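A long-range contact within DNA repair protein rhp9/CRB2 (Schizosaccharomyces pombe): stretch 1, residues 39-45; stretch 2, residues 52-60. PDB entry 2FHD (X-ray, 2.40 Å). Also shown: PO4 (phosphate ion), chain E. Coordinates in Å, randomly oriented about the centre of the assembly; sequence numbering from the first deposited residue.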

# COMPACT_ATOMS: atom_id res chain seq x y z
N SER A 39 21.86 -10.01 6.20
CA SER A 39 21.84 -10.19 4.72
C SER A 39 20.99 -9.13 4.03
O SER A 39 19.96 -8.70 4.56
N ILE A 40 21.40 -8.70 2.86
CA ILE A 40 20.56 -7.81 2.04
C ILE A 40 19.21 -8.46 1.65
O ILE A 40 19.16 -9.64 1.38
N MSE A 41 18.13 -7.69 1.58
CA MSE A 41 16.85 -8.24 1.19
C MSE A 41 16.15 -7.40 0.18
O MSE A 41 16.62 -6.28 -0.09
N TYR A 42 15.06 -7.95 -0.39
CA TYR A 42 14.40 -7.39 -1.61
C TYR A 42 12.92 -7.25 -1.53
O TYR A 42 12.21 -8.20 -1.21
N LYS A 43 12.44 -6.04 -1.76
CA LYS A 43 11.05 -5.92 -1.86
C LYS A 43 10.71 -6.22 -3.34
O LYS A 43 11.30 -5.66 -4.26
N VAL A 44 9.72 -7.08 -3.50
CA VAL A 44 9.32 -7.59 -4.79
C VAL A 44 7.79 -7.45 -4.85
O VAL A 44 7.10 -7.51 -3.84
N GLN A 45 7.27 -7.20 -6.06
CA GLN A 45 5.81 -7.16 -6.33
C GLN A 45 5.34 -8.26 -7.35
O GLN A 45 5.80 -8.34 -8.45
N SER A 52 6.10 -8.39 -1.36
CA SER A 52 6.74 -9.30 -0.44
C SER A 52 8.22 -8.99 -0.30
O SER A 52 8.82 -8.44 -1.19
N THR A 53 8.81 -9.31 0.84
CA THR A 53 10.25 -9.11 1.08
C THR A 53 10.98 -10.47 1.16
O THR A 53 10.55 -11.32 1.94
N VAL A 54 12.02 -10.70 0.36
CA VAL A 54 12.59 -12.04 0.24
C VAL A 54 14.08 -11.92 0.40
O VAL A 54 14.64 -10.83 0.20
N ASN A 55 14.76 -13.00 0.76
CA ASN A 55 16.22 -12.92 0.76
C ASN A 55 16.84 -13.18 -0.60
O ASN A 55 16.11 -13.50 -1.58
N SER A 56 18.18 -13.11 -0.66
CA SER A 56 18.95 -13.21 -1.92
C SER A 56 18.94 -14.64 -2.45
O SER A 56 19.26 -14.88 -3.58
N ASN A 57 18.57 -15.59 -1.60
CA ASN A 57 18.31 -16.96 -1.98
C ASN A 57 16.88 -17.21 -2.52
O ASN A 57 16.53 -18.33 -2.82
N GLN A 58 16.06 -16.18 -2.61
CA GLN A 58 14.69 -16.39 -2.96
C GLN A 58 14.32 -15.59 -4.21
O GLN A 58 13.14 -15.37 -4.44
N ILE A 59 15.32 -15.27 -5.07
CA ILE A 59 15.09 -14.36 -6.15
C ILE A 59 16.10 -14.60 -7.26
O ILE A 59 17.30 -14.81 -7.00
N LYS A 60 15.59 -14.62 -8.49
CA LYS A 60 16.42 -14.79 -9.70
C LYS A 60 16.04 -13.71 -10.70
O LYS A 60 14.89 -13.29 -10.69

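Two antiparallel strands, one in each stretch, are held together by backbone hydrogen bonds. The shortest join V44 and S52. V44 N donates to S52 O at 2.8 Å, and S52 N donates to V44 O at 2.8 Å. A second pair joins Y42 and V54. Y42 N donates to V54 O at 3.0 Å, and V54 N returns the bond to Y42 O at 3.0 Å. Between these two pairs lies K43 opposite T53, a non-hydrogen-bonded pair with their CA atoms 4.4 Å apart. Here the backbones meet through CA-H...O contacts: T53 CA lies 3.1 Å from Y42 O, and K43 CA lies 3.4 Å from S52 O.

No side chain makes a hydrogen bond across the two stretches. K43 NZ donates to O3 of the phosphate ion at 2.7 Å. The ion probably comes from the crystallisation liquor. The K43 side chain starts with chi1 t, and its end leads away from stretch 2, where the amine meets the ion. The Q45 amide is hydrogen-bonded elsewhere in the structure.

Stretch 2 has its own polar network at the type I turn from N55 to Q58. Q58 N donates to N55 O at 2.9 Å and closes the turn. The Q58 side chain, m at chi1 and t at chi2, folds back so that its OE1 accepts from N55 N at 2.8 Å. N55 is p at chi1. The turn brings the chain round to I59, whose CA-to-CB bond points toward stretch 1.

The side chains of Y42, V44, S52 and V54 share one face of the sheet, and I59 packs against it. I59 is t at both chi1 and chi2, an extended form that carries its CD1 to V44 and Y42. The closest of these contacts is V44 CG2 to I59 CD1, 3.5 Å. Y42 CB lies 3.9 Å from the same CD1 and 4.2 Å from V54 CG2. The methyl end of I59 therefore touches both residues of the first strand on this face. V44 and I59 are buried. V44 chi1, at 108°, lies between wells. S52 is t, and its CB is 4.4 Å from V44 CG1.

Y42 is m at chi1 and has the largest area covered by the other stretch. Its ring extends past the strand pairing to the turn. S56 CA approaches the ring edge, 4.1 Å from Y42 CE2. The side chains also meet there, with Y42 CE2 to S56 CB at 4.2 Å.

M41, K43, T53 and N55 lie on the other face. M41 is a selenomethionine with rotamer m, t, m. Its CB sits 4.0 Å from T53 CG2, and its end leads away from stretch 2. T53 is m. The I40 side chain, t at chi1, barely reaches stretch 2: its CG2 is 4.5 Å from S56 CB. Together the two stretches bury 530 Å².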

# COMPACT_ATOMS: atom_id res chain seq x y z
CB SER A 39 21.26 -11.55 4.30
OG SER A 39 21.41 -12.55 5.28
CB ILE A 40 21.28 -7.43 0.75
CG1 ILE A 40 20.55 -6.29 0.05
CG2 ILE A 40 21.57 -8.76 -0.18
CD1 ILE A 40 21.54 -5.29 -0.59
CB MSE A 41 16.00 -8.49 2.39
CG MSE A 41 16.63 -9.58 3.27
SE MSE A 41 15.34 -9.98 4.63
CE MSE A 41 15.57 -8.28 5.58
CB TYR A 42 14.76 -8.19 -2.88
CG TYR A 42 16.23 -8.16 -3.07
CD1 TYR A 42 16.86 -7.00 -3.55
CD2 TYR A 42 17.00 -9.23 -2.64
CE1 TYR A 42 18.27 -6.93 -3.66
CE2 TYR A 42 18.43 -9.19 -2.74
CZ TYR A 42 19.04 -8.05 -3.26
OH TYR A 42 20.43 -7.99 -3.32
CB LYS A 43 10.49 -4.55 -1.39
CG LYS A 43 8.94 -4.54 -1.53
CD LYS A 43 8.31 -3.71 -0.48
CE LYS A 43 7.47 -2.60 -1.12
NZ LYS A 43 6.68 -1.86 -0.04
CB VAL A 44 9.88 -9.03 -4.79
CG1 VAL A 44 8.88 -10.09 -4.67
CG2 VAL A 44 11.20 -9.23 -5.59
CB GLN A 45 5.45 -5.78 -6.86
CG GLN A 45 3.99 -5.50 -6.77
CD GLN A 45 3.65 -4.05 -7.19
OE1 GLN A 45 4.28 -3.44 -8.07
NE2 GLN A 45 2.65 -3.52 -6.55
CB SER A 52 6.55 -10.71 -0.97
OG SER A 52 7.01 -11.62 -0.03
CB THR A 53 10.46 -8.33 2.38
OG1 THR A 53 9.81 -7.08 2.21
CG2 THR A 53 12.01 -7.99 2.61
CB VAL A 54 12.30 -12.72 -1.19
CG1 VAL A 54 10.82 -12.97 -1.37
CG2 VAL A 54 12.91 -11.93 -2.38
CB ASN A 55 16.85 -13.81 1.84
CG ASN A 55 16.54 -15.27 1.68
OD1 ASN A 55 16.87 -15.92 0.66
ND2 ASN A 55 15.94 -15.85 2.74
CB SER A 56 20.40 -12.78 -1.71
OG SER A 56 21.07 -13.83 -1.01
CB ASN A 57 18.41 -17.84 -0.72
CG ASN A 57 19.84 -18.14 -0.32
OD1 ASN A 57 20.78 -18.07 -1.12
ND2 ASN A 57 20.02 -18.43 0.95
CB GLN A 58 13.82 -16.01 -1.76
CG GLN A 58 13.85 -17.08 -0.65
CD GLN A 58 13.18 -16.55 0.66
OE1 GLN A 58 13.23 -15.37 0.97
NE2 GLN A 58 12.53 -17.43 1.38
CB ILE A 59 15.10 -12.87 -5.64
CG1 ILE A 59 14.63 -11.87 -6.67
CG2 ILE A 59 16.49 -12.37 -5.19
CD1 ILE A 59 14.41 -10.47 -6.05
CB LYS A 60 16.12 -16.15 -10.33
CG LYS A 60 16.48 -17.33 -9.49
CD LYS A 60 18.04 -17.59 -9.53
CE LYS A 60 18.41 -18.60 -8.53
NZ LYS A 60 19.92 -18.78 -8.51
P PO4 E . 3.89 -0.56 1.32
O1 PO4 E . 5.26 -0.15 1.82
O2 PO4 E . 3.13 0.65 0.78
O3 PO4 E . 3.99 -1.58 0.20
O4 PO4 E . 3.15 -1.14 2.50